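Local coordinates for cytosolic iron-sulfur protein assembly protein 1 (Saccharomyces cerevisiae, PDB 2HES) that acts as an essential WD40-propeller component of the cytosolic iron-sulfur protein assembly machinery, required for maturation of extramitochondrial Fe/S proteins, and interacts with NAR1, at residues 212-216 with 255-259; 222-227 with 239-245. All blocks are in the same frame, centred on the assembly; numbering follows the deposited sequence.

Interaction 1 (212-216 with 255-259); sequences FRLCS and NVAWG
Both segments are extended: R213-S216 and N255-W258 are strand, and their short axes run at 152°, nearly antiparallel, with a closest approach of 7.2 Å. That spacing is too wide for backbone pairing, and no hydrogen bond crosses; the nearest CA pair is S216-V256 at 6.5 Å. Side chains therefore make the contact: the CA-to-CB bonds of R213 and C215 point toward 255-259, and those of V256 and W258 toward 212-216. Apolar contacts centre on C215 (chi1 p), whose SG lies 3.9 Å from V256 CG2 (chi1 m) and 3.8 Å from W258 CE3. Such face-to-face packing of sheets joins adjacent blades of a WD40 β-propeller, here the second strand of one four-stranded blade and the innermost strand of the next. The edge of the W258 ring (chi1 -157°, chi2 -26°) packs on the backbone, CZ3 3.8 Å from L214 C and from C215 N. C215 SG sits 4.9 Å from the centroid of the W258 six-membered ring, an oblique sulfur-aromatic contact. R213 (chi1-chi3 m, t, m) lays one guanidinium face against the indole edge, over W258 CH2, with R213 NH2 3.6 Å from W258 CZ2; salt bridges to D206, E242 and E278 meet its charge.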
ATOM      1  N   PHE A 212       8.493 -13.148  10.576  1.00 16.65           N
ATOM      2  CA  PHE A 212       7.746 -12.370   9.563  1.00 16.36           C
ATOM      3  C   PHE A 212       7.098 -13.217   8.486  1.00 15.77           C
ATOM      4  O   PHE A 212       7.612 -14.261   8.108  1.00 16.15           O
ATOM      5  CB  PHE A 212       8.679 -11.381   8.832  1.00 17.30           C
ATOM      6  CG  PHE A 212       9.700 -10.723   9.725  1.00 19.32           C
ATOM      7  CD1 PHE A 212       9.306  -9.915  10.804  1.00 21.12           C
ATOM      8  CD2 PHE A 212      11.061 -10.926   9.488  1.00 20.22           C
ATOM      9  CE1 PHE A 212      10.252  -9.319  11.622  1.00 22.95           C
ATOM     10  CE2 PHE A 212      12.041 -10.314  10.315  1.00 20.14           C
ATOM     11  CZ  PHE A 212      11.613  -9.522  11.383  1.00 22.35           C
ATOM     12  N   ARG A 213       5.965 -12.728   7.978  1.00 15.20           N
ATOM     13  CA  ARG A 213       5.420 -13.252   6.701  1.00 13.95           C
ATOM     14  C   ARG A 213       4.909 -12.077   5.890  1.00 14.41           C
ATOM     15  O   ARG A 213       4.768 -10.962   6.424  1.00 13.74           O
ATOM     16  CB  ARG A 213       4.264 -14.233   6.925  1.00 15.39           C
ATOM     17  CG  ARG A 213       4.690 -15.490   7.669  1.00 14.90           C
ATOM     18  CD  ARG A 213       3.578 -16.539   7.555  1.00 16.02           C
ATOM     19  NE  ARG A 213       2.356 -16.092   8.239  1.00 16.83           N
ATOM     20  CZ  ARG A 213       1.242 -16.809   8.307  1.00 19.84           C
ATOM     21  NH1 ARG A 213       1.176 -18.021   7.727  1.00 18.50           N
ATOM     22  NH2 ARG A 213       0.195 -16.338   8.963  1.00 19.14           N
ATOM     23  N   LEU A 214       4.670 -12.320   4.607  1.00 14.65           N
ATOM     24  CA  LEU A 214       4.215 -11.229   3.729  1.00 14.05           C
ATOM     25  C   LEU A 214       3.257 -11.818   2.697  1.00 15.39           C
ATOM     26  O   LEU A 214       3.514 -12.944   2.246  1.00 15.50           O
ATOM     27  CB  LEU A 214       5.445 -10.652   2.995  1.00 14.77           C
ATOM     28  CG  LEU A 214       5.233  -9.537   2.004  1.00 18.06           C
ATOM     29  CD1 LEU A 214       5.627  -8.243   2.692  1.00 19.98           C
ATOM     30  CD2 LEU A 214       6.031  -9.749   0.702  1.00 22.40           C
ATOM     31  N   CYS A 215       2.184 -11.100   2.322  1.00 13.81           N
ATOM     32  CA  CYS A 215       1.407 -11.555   1.147  1.00 14.66           C
ATOM     33  C   CYS A 215       1.602 -10.589   0.001  1.00 13.61           C
ATOM     34  O   CYS A 215       1.896  -9.379   0.191  1.00 14.62           O
ATOM     35  CB  CYS A 215      -0.076 -11.705   1.477  1.00 14.56           C
ATOM     36  SG  CYS A 215      -0.913 -10.134   1.957  1.00 18.26           S
ATOM     37  N   SER A 216       1.492 -11.101  -1.205  1.00 14.55           N
ATOM     38  CA  SER A 216       1.715 -10.258  -2.401  1.00 14.43           C
ATOM     39  C   SER A 216       0.727 -10.635  -3.510  1.00 15.90           C
ATOM     40  O   SER A 216       0.313 -11.793  -3.623  1.00 16.05           O
ATOM     41  CB  SER A 216       3.146 -10.417  -2.948  1.00 16.04           C
ATOM     42  OG  SER A 216       3.404 -11.799  -3.271  1.00 16.38           O
ATOM     43  N   ASN A 255      -4.262  -5.187  -5.655  1.00 17.19           N
ATOM     44  CA  ASN A 255      -3.965  -4.794  -4.255  1.00 17.85           C
ATOM     45  C   ASN A 255      -4.294  -5.901  -3.240  1.00 18.73           C
ATOM     46  O   ASN A 255      -5.281  -6.629  -3.363  1.00 18.48           O
ATOM     47  CB  ASN A 255      -4.738  -3.470  -3.955  1.00 17.52           C
ATOM     48  CG  ASN A 255      -3.942  -2.470  -3.103  1.00 18.25           C
ATOM     49  OD1 ASN A 255      -4.430  -2.010  -2.095  1.00 18.88           O
ATOM     50  ND2 ASN A 255      -2.735  -2.103  -3.547  1.00 20.63           N
ATOM     51  N   VAL A 256      -3.452  -6.027  -2.220  1.00 16.94           N
ATOM     52  CA  VAL A 256      -3.740  -6.886  -1.097  1.00 15.61           C
ATOM     53  C   VAL A 256      -3.523  -6.143   0.197  1.00 15.72           C
ATOM     54  O   VAL A 256      -2.704  -5.196   0.257  1.00 17.48           O
ATOM     55  CB  VAL A 256      -2.827  -8.174  -1.102  1.00 15.93           C
ATOM     56  CG1 VAL A 256      -3.089  -9.036  -2.319  1.00 17.53           C
ATOM     57  CG2 VAL A 256      -1.349  -7.764  -1.096  1.00 15.16           C
ATOM     58  N   ALA A 257      -4.204  -6.607   1.236  1.00 15.68           N
ATOM     59  CA  ALA A 257      -4.130  -5.996   2.584  1.00 16.47           C
ATOM     60  C   ALA A 257      -4.309  -7.057   3.640  1.00 16.90           C
ATOM     61  O   ALA A 257      -5.241  -7.897   3.553  1.00 16.36           O
ATOM     62  CB  ALA A 257      -5.217  -4.923   2.731  1.00 16.51           C
ATOM     63  N   TRP A 258      -3.411  -7.055   4.617  1.00 16.68           N
ATOM     64  CA  TRP A 258      -3.403  -8.072   5.621  1.00 17.25           C
ATOM     65  C   TRP A 258      -3.754  -7.381   6.918  1.00 18.89           C
ATOM     66  O   TRP A 258      -2.979  -6.546   7.428  1.00 19.80           O
ATOM     67  CB  TRP A 258      -2.055  -8.778   5.708  1.00 16.97           C
ATOM     68  CG  TRP A 258      -2.125 -10.187   6.318  1.00 16.94           C
ATOM     69  CD1 TRP A 258      -3.068 -10.667   7.209  1.00 16.50           C
ATOM     70  CD2 TRP A 258      -1.155 -11.226   6.170  1.00 18.15           C
ATOM     71  NE1 TRP A 258      -2.772 -11.973   7.554  1.00 18.11           N
ATOM     72  CE2 TRP A 258      -1.601 -12.335   6.940  1.00 17.36           C
ATOM     73  CE3 TRP A 258       0.025 -11.360   5.412  1.00 16.94           C
ATOM     74  CZ2 TRP A 258      -0.914 -13.566   6.972  1.00 16.82           C
ATOM     75  CZ3 TRP A 258       0.722 -12.577   5.456  1.00 17.46           C
ATOM     76  CH2 TRP A 258       0.241 -13.670   6.232  1.00 16.87           C
ATOM     77  N   GLY A 259      -4.937  -7.697   7.433  1.00 19.49           N
ATOM     78  CA  GLY A 259      -5.412  -6.971   8.616  1.00 19.26           C
ATOM     79  C   GLY A 259      -4.843  -7.468   9.930  1.00 18.68           C
ATOM     80  O   GLY A 259      -4.296  -8.583   9.996  1.00 19.89           O
TER

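Interaction 2 (222-227 with 239-245); sequences TVRVWK and WVCEAIL
Strands 223-227 and 239-244 form the outer antiparallel hairpin of a propeller blade, short axes at 137°. R224-I244 and W226-C241 are non-hydrogen-bonded pairs, V225-A243 and K227-V240 hydrogen-bonded. A classic bulge shifts the register: V225 O accepts from E242 N (2.7 Å) and weakly from A243 N (3.3 Å). Backbone N-H groups of L245, V225, K227 and V240 hydrogen-bond to O of V223, A243, V240 and K227. A water accepts from V223 N (2.9 Å) and donates to L245 O (2.8 Å). W226 (chi1 m, chi2 91°) turns a ring face to C241 (chi1 t), CB 4.0 Å from the six-membered centroid (CH-pi). W239 (chi1 -149°, between wells) pairs obliquely with W226, five-membered centroids 5.9 Å and planes 66° apart. R224 (m, t, t) extends NH2 to 3.7 Å from I244 CD1. V223 (t) CG1 meets L245 (m, t) CD1 at 3.6 Å. K227 (t, t, m, t) and E242 (chi1 p) form a salt bridge whose hydrogen bond, NZ to OE1 at 3.4 Å, is weak; E242 OE2 pairs with R213, so one carboxylate bridges two cations.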
ATOM      1  N   THR A 222      -2.507 -14.461  -8.902  1.00 18.36           N
ATOM      2  CA  THR A 222      -2.375 -15.125  -7.625  1.00 16.03           C
ATOM      3  C   THR A 222      -2.050 -14.146  -6.511  1.00 15.53           C
ATOM      4  O   THR A 222      -1.569 -13.041  -6.767  1.00 15.24           O
ATOM      5  CB  THR A 222      -1.271 -16.216  -7.630  1.00 15.95           C
ATOM      6  OG1 THR A 222       0.030 -15.624  -7.811  1.00 16.27           O
ATOM      7  CG2 THR A 222      -1.514 -17.246  -8.759  1.00 19.80           C
ATOM      8  N   VAL A 223      -2.334 -14.610  -5.297  1.00 15.78           N
ATOM      9  CA  VAL A 223      -1.829 -13.977  -4.039  1.00 15.11           C
ATOM     10  C   VAL A 223      -0.951 -15.004  -3.398  1.00 14.88           C
ATOM     11  O   VAL A 223      -1.425 -16.141  -3.180  1.00 16.45           O
ATOM     12  CB  VAL A 223      -2.969 -13.625  -3.087  1.00 16.01           C
ATOM     13  CG1 VAL A 223      -2.383 -12.919  -1.868  1.00 17.05           C
ATOM     14  CG2 VAL A 223      -3.910 -12.673  -3.833  1.00 17.49           C
ATOM     15  N   ARG A 224       0.324 -14.668  -3.192  1.00 14.52           N
ATOM     16  CA  ARG A 224       1.285 -15.598  -2.502  1.00 14.43           C
ATOM     17  C   ARG A 224       1.459 -15.190  -1.053  1.00 15.31           C
ATOM     18  O   ARG A 224       1.410 -13.992  -0.725  1.00 15.63           O
ATOM     19  CB  ARG A 224       2.653 -15.550  -3.201  1.00 15.88           C
ATOM     20  CG  ARG A 224       2.680 -16.271  -4.582  1.00 16.73           C
ATOM     21  CD  ARG A 224       4.064 -16.274  -5.300  1.00 15.29           C
ATOM     22  NE  ARG A 224       3.923 -17.215  -6.446  1.00 20.38           N
ATOM     23  CZ  ARG A 224       4.663 -18.314  -6.654  1.00 20.53           C
ATOM     24  NH1 ARG A 224       5.660 -18.607  -5.851  1.00 24.36           N
ATOM     25  NH2 ARG A 224       4.402 -19.098  -7.708  1.00 21.59           N
ATOM     26  N   VAL A 225       1.725 -16.160  -0.181  1.00 12.63           N
ATOM     27  CA  VAL A 225       2.095 -15.858   1.190  1.00 13.54           C
ATOM     28  C   VAL A 225       3.527 -16.381   1.320  1.00 13.40           C
ATOM     29  O   VAL A 225       3.813 -17.543   1.000  1.00 14.91           O
ATOM     30  CB  VAL A 225       1.165 -16.524   2.172  1.00 14.16           C
ATOM     31  CG1 VAL A 225       1.636 -16.369   3.586  1.00 15.10           C
ATOM     32  CG2 VAL A 225      -0.241 -15.958   2.026  1.00 17.92           C
ATOM     33  N   TRP A 226       4.409 -15.484   1.744  1.00 12.89           N
ATOM     34  CA  TRP A 226       5.817 -15.769   1.853  1.00 12.28           C
ATOM     35  C   TRP A 226       6.147 -15.814   3.333  1.00 12.50           C
ATOM     36  O   TRP A 226       5.646 -14.982   4.109  1.00 12.57           O
ATOM     37  CB  TRP A 226       6.590 -14.612   1.226  1.00 13.42           C
ATOM     38  CG  TRP A 226       6.239 -14.311  -0.194  1.00 13.49           C
ATOM     39  CD1 TRP A 226       5.260 -13.419  -0.652  1.00 15.11           C
ATOM     40  CD2 TRP A 226       6.910 -14.810  -1.364  1.00 15.07           C
ATOM     41  NE1 TRP A 226       5.278 -13.402  -2.049  1.00 13.54           N
ATOM     42  CE2 TRP A 226       6.297 -14.213  -2.493  1.00 16.70           C
ATOM     43  CE3 TRP A 226       7.987 -15.711  -1.574  1.00 14.30           C
ATOM     44  CZ2 TRP A 226       6.703 -14.510  -3.821  1.00 14.61           C
ATOM     45  CZ3 TRP A 226       8.388 -15.999  -2.921  1.00 15.38           C
ATOM     46  CH2 TRP A 226       7.742 -15.402  -3.999  1.00 13.95           C
ATOM     47  N   LYS A 227       7.104 -16.662   3.687  1.00 13.41           N
ATOM     48  CA  LYS A 227       7.479 -16.856   5.076  1.00 14.87           C
ATOM     49  C   LYS A 227       8.980 -16.730   5.260  1.00 14.09           C
ATOM     50  O   LYS A 227       9.750 -17.362   4.540  1.00 15.17           O
ATOM     51  CB  LYS A 227       7.119 -18.267   5.464  1.00 16.50           C
ATOM     52  CG  LYS A 227       7.659 -18.688   6.871  1.00 18.16           C
ATOM     53  CD  LYS A 227       7.176 -20.148   7.180  1.00 16.41           C
ATOM     54  CE  LYS A 227       5.746 -20.345   7.388  1.00 23.75           C
ATOM     55  NZ  LYS A 227       5.741 -21.896   7.419  1.00 19.95           N
ATOM     56  N   TRP A 239      13.812 -16.734   2.607  1.00 19.70           N
ATOM     57  CA  TRP A 239      12.364 -16.600   2.552  1.00 19.09           C
ATOM     58  C   TRP A 239      11.833 -17.624   1.506  1.00 19.16           C
ATOM     59  O   TRP A 239      12.519 -17.868   0.476  1.00 18.23           O
ATOM     60  CB  TRP A 239      12.094 -15.112   2.195  1.00 21.30           C
ATOM     61  CG  TRP A 239      10.907 -14.583   2.711  1.00 25.00           C
ATOM     62  CD1 TRP A 239       9.692 -15.069   2.396  1.00 26.51           C
ATOM     63  CD2 TRP A 239      10.669 -13.445   3.613  1.00 18.85           C
ATOM     64  NE1 TRP A 239       8.723 -14.355   3.020  1.00 28.33           N
ATOM     65  CE2 TRP A 239       9.269 -13.367   3.771  1.00 19.91           C
ATOM     66  CE3 TRP A 239      11.485 -12.514   4.321  1.00 18.20           C
ATOM     67  CZ2 TRP A 239       8.643 -12.416   4.557  1.00 19.47           C
ATOM     68  CZ3 TRP A 239      10.837 -11.546   5.115  1.00 18.99           C
ATOM     69  CH2 TRP A 239       9.423 -11.534   5.229  1.00 18.80           C
ATOM     70  N   VAL A 240      10.675 -18.250   1.763  1.00 17.58           N
ATOM     71  CA  VAL A 240      10.039 -19.155   0.752  1.00 16.93           C
ATOM     72  C   VAL A 240       8.581 -18.773   0.595  1.00 17.05           C
ATOM     73  O   VAL A 240       8.039 -18.160   1.477  1.00 16.58           O
ATOM     74  CB  VAL A 240      10.120 -20.661   1.117  1.00 16.63           C
ATOM     75  CG1 VAL A 240      11.603 -21.087   1.158  1.00 19.14           C
ATOM     76  CG2 VAL A 240       9.285 -20.998   2.436  1.00 17.26           C
ATOM     77  N   CYS A 241       7.968 -19.107  -0.551  1.00 15.85           N
ATOM     78  CA  CYS A 241       6.536 -18.919  -0.707  1.00 15.39           C
ATOM     79  C   CYS A 241       5.890 -20.140  -0.054  1.00 16.25           C
ATOM     80  O   CYS A 241       6.151 -21.293  -0.487  1.00 15.33           O
ATOM     81  CB  CYS A 241       6.177 -18.875  -2.196  1.00 15.78           C
ATOM     82  SG  CYS A 241       4.409 -18.818  -2.353  1.00 18.48           S
ATOM     83  N   GLU A 242       5.156 -19.922   1.026  1.00 16.57           N
ATOM     84  CA  GLU A 242       4.549 -21.050   1.724  1.00 18.22           C
ATOM     85  C   GLU A 242       3.180 -21.453   1.226  1.00 18.90           C
ATOM     86  O   GLU A 242       2.766 -22.568   1.446  1.00 18.64           O
ATOM     87  CB  GLU A 242       4.465 -20.719   3.190  1.00 20.06           C
ATOM     88  CG  GLU A 242       3.308 -19.935   3.565  1.00 23.28           C
ATOM     89  CD  GLU A 242       3.042 -20.042   5.067  1.00 23.55           C
ATOM     90  OE1 GLU A 242       2.929 -21.123   5.655  1.00 30.71           O
ATOM     91  OE2 GLU A 242       3.016 -19.008   5.664  1.00 20.28           O
ATOM     92  N   ALA A 243       2.476 -20.556   0.526  1.00 18.00           N
ATOM     93  CA  ALA A 243       1.126 -20.880   0.048  1.00 17.69           C
ATOM     94  C   ALA A 243       0.779 -19.996  -1.101  1.00 17.26           C
ATOM     95  O   ALA A 243       1.245 -18.863  -1.138  1.00 16.50           O
ATOM     96  CB  ALA A 243       0.140 -20.608   1.138  1.00 17.85           C
ATOM     97  N   ILE A 244      -0.076 -20.503  -1.987  1.00 16.77           N
ATOM     98  CA  ILE A 244      -0.803 -19.653  -2.951  1.00 16.07           C
ATOM     99  C   ILE A 244      -2.282 -19.712  -2.528  1.00 17.02           C
ATOM    100  O   ILE A 244      -2.849 -20.817  -2.331  1.00 16.99           O
ATOM    101  CB  ILE A 244      -0.561 -20.101  -4.424  1.00 16.92           C
ATOM    102  CG1 ILE A 244       0.906 -19.847  -4.834  1.00 18.24           C
ATOM    103  CG2 ILE A 244      -1.427 -19.281  -5.357  1.00 16.97           C
ATOM    104  CD1 ILE A 244       1.326 -20.502  -6.182  1.00 18.44           C
ATOM    105  N   LEU A 245      -2.924 -18.545  -2.356  1.00 17.05           N
ATOM    106  CA  LEU A 245      -4.315 -18.548  -1.856  1.00 18.22           C
ATOM    107  C   LEU A 245      -5.268 -19.171  -2.874  1.00 17.97           C
ATOM    108  O   LEU A 245      -4.964 -19.201  -4.078  1.00 18.25           O
ATOM    109  CB  LEU A 245      -4.794 -17.133  -1.477  1.00 19.30           C
ATOM    110  CG  LEU A 245      -3.889 -16.383  -0.489  1.00 19.51           C
ATOM    111  CD1 LEU A 245      -4.556 -15.083  -0.063  1.00 19.66           C
ATOM    112  CD2 LEU A 245      -3.618 -17.236   0.704  1.00 17.58           C
TER
HETATM  113  O   HOH W   1      -4.150 -16.899  -5.455  1.00 17.05           O

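From the N terminus, the chain enters 212-216, turns into 222-227, and returns along 239-245, where interaction 2 closes a hairpin whose strands run on to a loop at 232-236 (11 residues lie between the segments). It then passes to the next blade, and 255-259 closes the longer loop of interaction 1, 38 residues between segments, with interaction 2 nested inside. Interaction 2 lies within one sheet; interaction 1 spans two. Strands 213-218 and 223-231 are neighbours in the sheet: L214 O to W226 N is 2.7 Å and S216 OG to W226 NE1 2.8 Å, both probable hydrogen bonds. V223 and V225 also touch V256 and W258, respectively, so the third strand joins the same inter-blade interface.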